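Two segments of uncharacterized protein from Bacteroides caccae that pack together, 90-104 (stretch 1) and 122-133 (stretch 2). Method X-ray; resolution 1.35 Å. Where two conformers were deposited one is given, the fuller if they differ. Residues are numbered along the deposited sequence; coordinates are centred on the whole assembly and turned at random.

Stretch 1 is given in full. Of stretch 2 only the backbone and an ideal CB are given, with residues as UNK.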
# COMPACT_ATOMS: atom_id res chain seq x y z
N ALA A 90 2.01 -5.79 13.69
CA ALA A 90 1.16 -5.21 12.64
C ALA A 90 0.86 -3.77 12.93
O ALA A 90 0.78 -3.36 14.10
CB ALA A 90 -0.17 -5.97 12.55
N LEU A 91 0.72 -2.98 11.87
CA LEU A 91 0.27 -1.60 11.92
C LEU A 91 -1.00 -1.60 11.07
O LEU A 91 -1.00 -2.03 9.89
CB LEU A 91 1.30 -0.63 11.32
CG LEU A 91 0.97 0.87 11.34
CD1 LEU A 91 1.16 1.48 12.73
CD2 LEU A 91 1.82 1.66 10.33
N VAL A 92 -2.11 -1.15 11.66
CA VAL A 92 -3.36 -0.94 10.92
C VAL A 92 -3.87 0.45 11.18
O VAL A 92 -3.51 1.08 12.17
CB VAL A 92 -4.41 -1.99 11.26
CG1 VAL A 92 -3.91 -3.43 10.95
CG2 VAL A 92 -4.91 -1.86 12.72
N ALA A 93 -4.74 0.99 10.34
CA ALA A 93 -5.25 2.33 10.54
C ALA A 93 -6.56 2.55 9.79
O ALA A 93 -6.71 2.04 8.68
CB ALA A 93 -4.22 3.43 10.12
N TRP A 94 -7.44 3.36 10.38
CA TRP A 94 -8.67 3.75 9.75
C TRP A 94 -8.80 5.25 9.58
O TRP A 94 -8.47 6.06 10.45
CB TRP A 94 -9.91 3.14 10.44
CG TRP A 94 -10.30 3.64 11.79
CD1 TRP A 94 -10.85 4.84 12.13
CD2 TRP A 94 -10.23 2.88 13.01
NE1 TRP A 94 -11.12 4.88 13.47
CE2 TRP A 94 -10.77 3.68 14.02
CE3 TRP A 94 -9.80 1.60 13.31
CZ2 TRP A 94 -10.86 3.23 15.35
CZ3 TRP A 94 -9.92 1.14 14.65
CH2 TRP A 94 -10.42 1.98 15.62
N CYS A 95 -9.33 5.61 8.41
CA CYS A 95 -9.80 6.94 8.12
C CYS A 95 -11.06 7.21 8.90
O CYS A 95 -11.90 6.31 9.05
CB CYS A 95 -10.11 7.07 6.63
SG CYS A 95 -8.67 6.59 5.58
N GLY A 96 -11.21 8.42 9.41
CA GLY A 96 -12.41 8.77 10.18
C GLY A 96 -12.20 10.05 10.94
O GLY A 96 -11.43 10.94 10.53
N HIS A 97 -12.91 10.15 12.07
CA HIS A 97 -12.94 11.37 12.92
C HIS A 97 -13.01 10.94 14.39
O HIS A 97 -14.13 10.81 14.94
CB HIS A 97 -14.13 12.25 12.54
CG HIS A 97 -14.01 12.76 11.14
ND1 HIS A 97 -13.04 13.65 10.79
CD2 HIS A 97 -14.70 12.47 10.01
CE1 HIS A 97 -13.11 13.88 9.49
NE2 HIS A 97 -14.10 13.18 8.99
N PRO A 98 -11.88 10.61 15.00
CA PRO A 98 -10.52 10.79 14.50
C PRO A 98 -10.02 9.64 13.64
O PRO A 98 -10.44 8.49 13.78
CB PRO A 98 -9.69 10.86 15.77
CG PRO A 98 -10.41 9.97 16.72
CD PRO A 98 -11.89 10.23 16.43
N SER A 99 -9.08 9.96 12.78
CA SER A 99 -8.25 8.93 12.16
C SER A 99 -7.53 8.18 13.26
O SER A 99 -7.08 8.80 14.24
CB SER A 99 -7.23 9.53 11.23
OG SER A 99 -7.81 10.36 10.19
N THR A 100 -7.40 6.87 13.12
CA THR A 100 -6.82 6.07 14.21
C THR A 100 -5.80 5.09 13.64
O THR A 100 -6.08 4.38 12.67
CB THR A 100 -7.90 5.29 14.94
OG1 THR A 100 -8.89 6.21 15.44
CG2 THR A 100 -7.36 4.50 16.09
N ILE A 101 -4.63 5.03 14.28
CA ILE A 101 -3.57 4.07 14.00
C ILE A 101 -3.45 3.14 15.20
O ILE A 101 -3.47 3.61 16.36
CB ILE A 101 -2.24 4.81 13.78
CG1 ILE A 101 -2.30 5.70 12.55
CG2 ILE A 101 -1.05 3.83 13.72
CD1 ILE A 101 -1.20 6.80 12.53
N LEU A 102 -3.36 1.85 14.96
CA LEU A 102 -3.11 0.83 16.00
C LEU A 102 -1.91 0.01 15.60
O LEU A 102 -1.77 -0.41 14.44
CB LEU A 102 -4.31 -0.09 16.13
CG LEU A 102 -5.67 0.53 16.44
CD1 LEU A 102 -6.77 -0.57 16.32
CD2 LEU A 102 -5.67 1.22 17.86
N GLU A 103 -1.05 -0.27 16.57
CA GLU A 103 -0.05 -1.34 16.44
C GLU A 103 -0.59 -2.53 17.20
O GLU A 103 -1.15 -2.37 18.29
CB GLU A 103 1.33 -0.89 16.94
CG GLU A 103 1.86 0.23 16.09
CD GLU A 103 3.24 0.69 16.41
OE1 GLU A 103 3.98 -0.04 17.11
OE2 GLU A 103 3.63 1.79 15.94
N VAL A 104 -0.46 -3.71 16.63
CA VAL A 104 -1.20 -4.89 17.10
C VAL A 104 -0.24 -6.08 17.07
O VAL A 104 0.57 -6.22 16.14
CB VAL A 104 -2.40 -5.20 16.18
CG1 VAL A 104 -3.23 -6.39 16.64
CG2 VAL A 104 -3.30 -3.92 16.06
N UNK A 122 -14.61 13.62 4.31
CA UNK A 122 -14.89 12.25 3.90
C UNK A 122 -13.75 11.31 4.25
O UNK A 122 -12.63 11.51 3.81
CB UNK A 122 -15.16 12.19 2.40
N UNK A 123 -14.02 10.27 5.05
CA UNK A 123 -12.92 9.34 5.39
C UNK A 123 -12.22 8.79 4.16
O UNK A 123 -11.00 8.66 4.11
CB UNK A 123 -13.45 8.17 6.23
N UNK A 124 -12.97 8.52 3.09
CA UNK A 124 -12.39 7.96 1.90
C UNK A 124 -11.33 8.91 1.26
O UNK A 124 -10.50 8.44 0.51
CB UNK A 124 -13.50 7.65 0.90
N UNK A 125 -11.44 10.21 1.51
CA UNK A 125 -10.54 11.20 0.97
C UNK A 125 -9.32 11.45 1.83
O UNK A 125 -8.56 12.39 1.56
CB UNK A 125 -11.29 12.52 0.76
N UNK A 126 -9.14 10.66 2.88
CA UNK A 126 -7.99 10.76 3.78
C UNK A 126 -6.82 9.94 3.24
O UNK A 126 -6.19 10.33 2.26
CB UNK A 126 -8.36 10.29 5.19
N UNK A 127 -6.52 8.78 3.83
CA UNK A 127 -5.32 8.04 3.48
C UNK A 127 -5.64 6.63 3.04
O UNK A 127 -6.75 6.09 3.19
CB UNK A 127 -4.35 8.01 4.66
N UNK A 128 -4.60 5.99 2.48
CA UNK A 128 -4.60 4.56 2.21
C UNK A 128 -3.54 3.91 3.10
O UNK A 128 -3.90 3.39 4.18
CB UNK A 128 -4.34 4.27 0.73
N UNK A 129 -2.25 3.95 2.74
CA UNK A 129 -1.21 3.22 3.47
C UNK A 129 -0.31 4.16 4.28
O UNK A 129 0.60 4.79 3.75
CB UNK A 129 -0.36 2.40 2.49
N UNK A 130 -0.56 4.22 5.57
CA UNK A 130 0.30 4.87 6.54
C UNK A 130 1.53 3.99 6.77
O UNK A 130 1.48 2.78 6.60
CB UNK A 130 -0.45 5.13 7.85
N UNK A 131 2.65 4.61 7.09
CA UNK A 131 3.90 3.93 7.40
C UNK A 131 4.51 4.57 8.66
O UNK A 131 4.03 5.57 9.16
CB UNK A 131 4.87 4.00 6.22
N UNK A 132 5.54 3.93 9.20
CA UNK A 132 6.21 4.33 10.44
C UNK A 132 7.69 4.58 10.10
O UNK A 132 8.31 3.72 9.49
CB UNK A 132 6.06 3.27 11.53
N UNK A 133 8.22 5.73 10.51
CA UNK A 133 9.59 6.07 10.13
C UNK A 133 10.55 5.71 11.28
O UNK A 133 10.15 5.16 12.30
CB UNK A 133 9.70 7.55 9.78

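Stretch 1 is a β-hairpin, strands 90-95 and 99-104. Stretch 2 runs past it from the turn end, near C95 and G96, toward E103.

Position 122 points its CB away, and no atom of stretch 1 lies within 5.5 Å of it. Many side chains would suit. It is R122, an extended arginine that touches a crystal neighbour.

Position 123 has phi/psi of -55/-37, and its CB is directed sideways, 3.5 Å from C95 CB in ideal form. A compact apolar residue fits, and this phi allows proline. It is P123. Its CB lies 3.7 Å from C95 CB, and its CG reaches 4.0 Å from G96 CA. Its backbone O accepts from the N of 126, which helps hold the short 3-10 turn.

Positions 124 and 125 have no stretch 1 atom near their CB atoms, so nothing here selects a residue. They are H124 and A125. The ring nitrogens of H124 are hydrogen-bonded elsewhere in the structure.

Position 126 points toward the hairpin turn. Its ideal CB is 3.7 Å from C95 SG and 5.0 Å from S99 OG. Farther out, G96 offers both N and O, and S99 a hydroxyl. A polar side chain with some reach would suit, and one with both donor and acceptor would serve best. Glutamine or asparagine come to mind, with the longer favoured by the distance. It is Q126. Its OE1 accepts from G96 N at 3.0 Å and from S99 OG at 2.9 Å. Its NE2 donates to G96 O at 3.0 Å. The amide thus pairs with both backbone polar atoms of G96.

Position 127 sets its CB sideways, 4.6 Å from C95 SG. Its backbone N donates to that sulfur, N to SG 3.5 Å. Beyond lies room beside C95, A93 and S99, suited to a large apolar or aromatic group. It is F127, chi1 p. C95 SG sits over one ring face, 3.6 Å from the centroid of the F127 ring and 5° off its normal. S99 OG lies at the ring edge, and A93 CB is 3.8 Å from F127 CE1.

Positions 128 and 129 point away, so stretch 1 decides little. They are R128 and Q129. R128 turns back on its own stretch: NH1 and NH2 both donate to H124 O, and NH1 also to F127 O.

Position 130 points toward an apolar patch, with A93 CB, L91 CD2 and I101 CD1 all within 5.0 Å of its ideal CB. Isoleucine, leucine, valine or methionine would suit. It is I130. Its CD1 packs 3.8 Å from both A93 CB and I101 CG1.

Position 131 points away; a range of residues would do. It is N131, whose OD1 accepts from the N of 132.

Position 132 points toward the hairpin, its ideal CB 5.2 Å from E103 OE2. A long basic side chain answers the carboxylate. It is K132, fully extended, with NZ 2.8 Å from E103 OE2 in a salt bridge.

Position 133 is out of reach and open to many residues. It is N133.

Stretch 2 122-133: RPHAQFRQINKN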
# COMPACT_ATOMS: atom_id res chain seq x y z
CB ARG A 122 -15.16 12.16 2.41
CG ARG A 122 -15.85 10.83 2.06
CD ARG A 122 -16.30 10.64 0.66
NE ARG A 122 -16.87 9.29 0.56
CZ ARG A 122 -16.69 8.47 -0.45
NH1 ARG A 122 -16.07 8.83 -1.54
NH2 ARG A 122 -17.14 7.21 -0.34
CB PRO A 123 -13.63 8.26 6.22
CG PRO A 123 -14.72 9.02 6.92
CD PRO A 123 -15.24 9.96 5.85
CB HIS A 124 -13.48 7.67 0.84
CG HIS A 124 -13.11 6.69 -0.19
ND1 HIS A 124 -12.80 5.38 0.12
CD2 HIS A 124 -13.08 6.77 -1.54
CE1 HIS A 124 -12.58 4.71 -1.00
NE2 HIS A 124 -12.76 5.52 -2.03
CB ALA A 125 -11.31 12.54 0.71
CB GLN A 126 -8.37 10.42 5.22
CG GLN A 126 -9.39 11.43 5.80
CD GLN A 126 -9.89 11.06 7.17
OE1 GLN A 126 -9.39 10.13 7.81
NE2 GLN A 126 -10.92 11.78 7.65
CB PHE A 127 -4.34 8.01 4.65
CG PHE A 127 -4.92 7.47 5.93
CD1 PHE A 127 -5.03 6.11 6.17
CD2 PHE A 127 -5.42 8.35 6.89
CE1 PHE A 127 -5.56 5.65 7.40
CE2 PHE A 127 -5.92 7.88 8.08
CZ PHE A 127 -5.98 6.55 8.30
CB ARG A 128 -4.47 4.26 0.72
CG ARG A 128 -5.65 4.80 -0.07
CD ARG A 128 -6.95 4.07 0.23
NE ARG A 128 -8.08 4.64 -0.52
CZ ARG A 128 -8.81 5.67 -0.17
NH1 ARG A 128 -8.62 6.28 0.98
NH2 ARG A 128 -9.70 6.15 -1.03
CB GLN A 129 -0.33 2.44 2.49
CG GLN A 129 -1.09 1.51 1.57
CD GLN A 129 -0.18 0.45 0.94
OE1 GLN A 129 1.05 0.60 0.88
NE2 GLN A 129 -0.77 -0.63 0.42
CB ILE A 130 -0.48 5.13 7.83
CG1 ILE A 130 -1.57 6.18 7.59
CG2 ILE A 130 0.44 5.55 8.99
CD1 ILE A 130 -2.48 6.50 8.82
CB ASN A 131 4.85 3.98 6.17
CG ASN A 131 5.80 2.82 6.12
OD1 ASN A 131 5.99 2.08 7.09
ND2 ASN A 131 6.35 2.59 4.93
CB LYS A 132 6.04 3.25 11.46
CG LYS A 132 6.56 3.63 12.87
CD LYS A 132 6.29 2.53 13.89
CE LYS A 132 6.74 2.94 15.26
NZ LYS A 132 6.45 1.87 16.29
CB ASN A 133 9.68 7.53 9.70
CG ASN A 133 9.41 8.53 10.81
OD1 ASN A 133 9.48 8.22 12.00
ND2 ASN A 133 9.18 9.80 10.41
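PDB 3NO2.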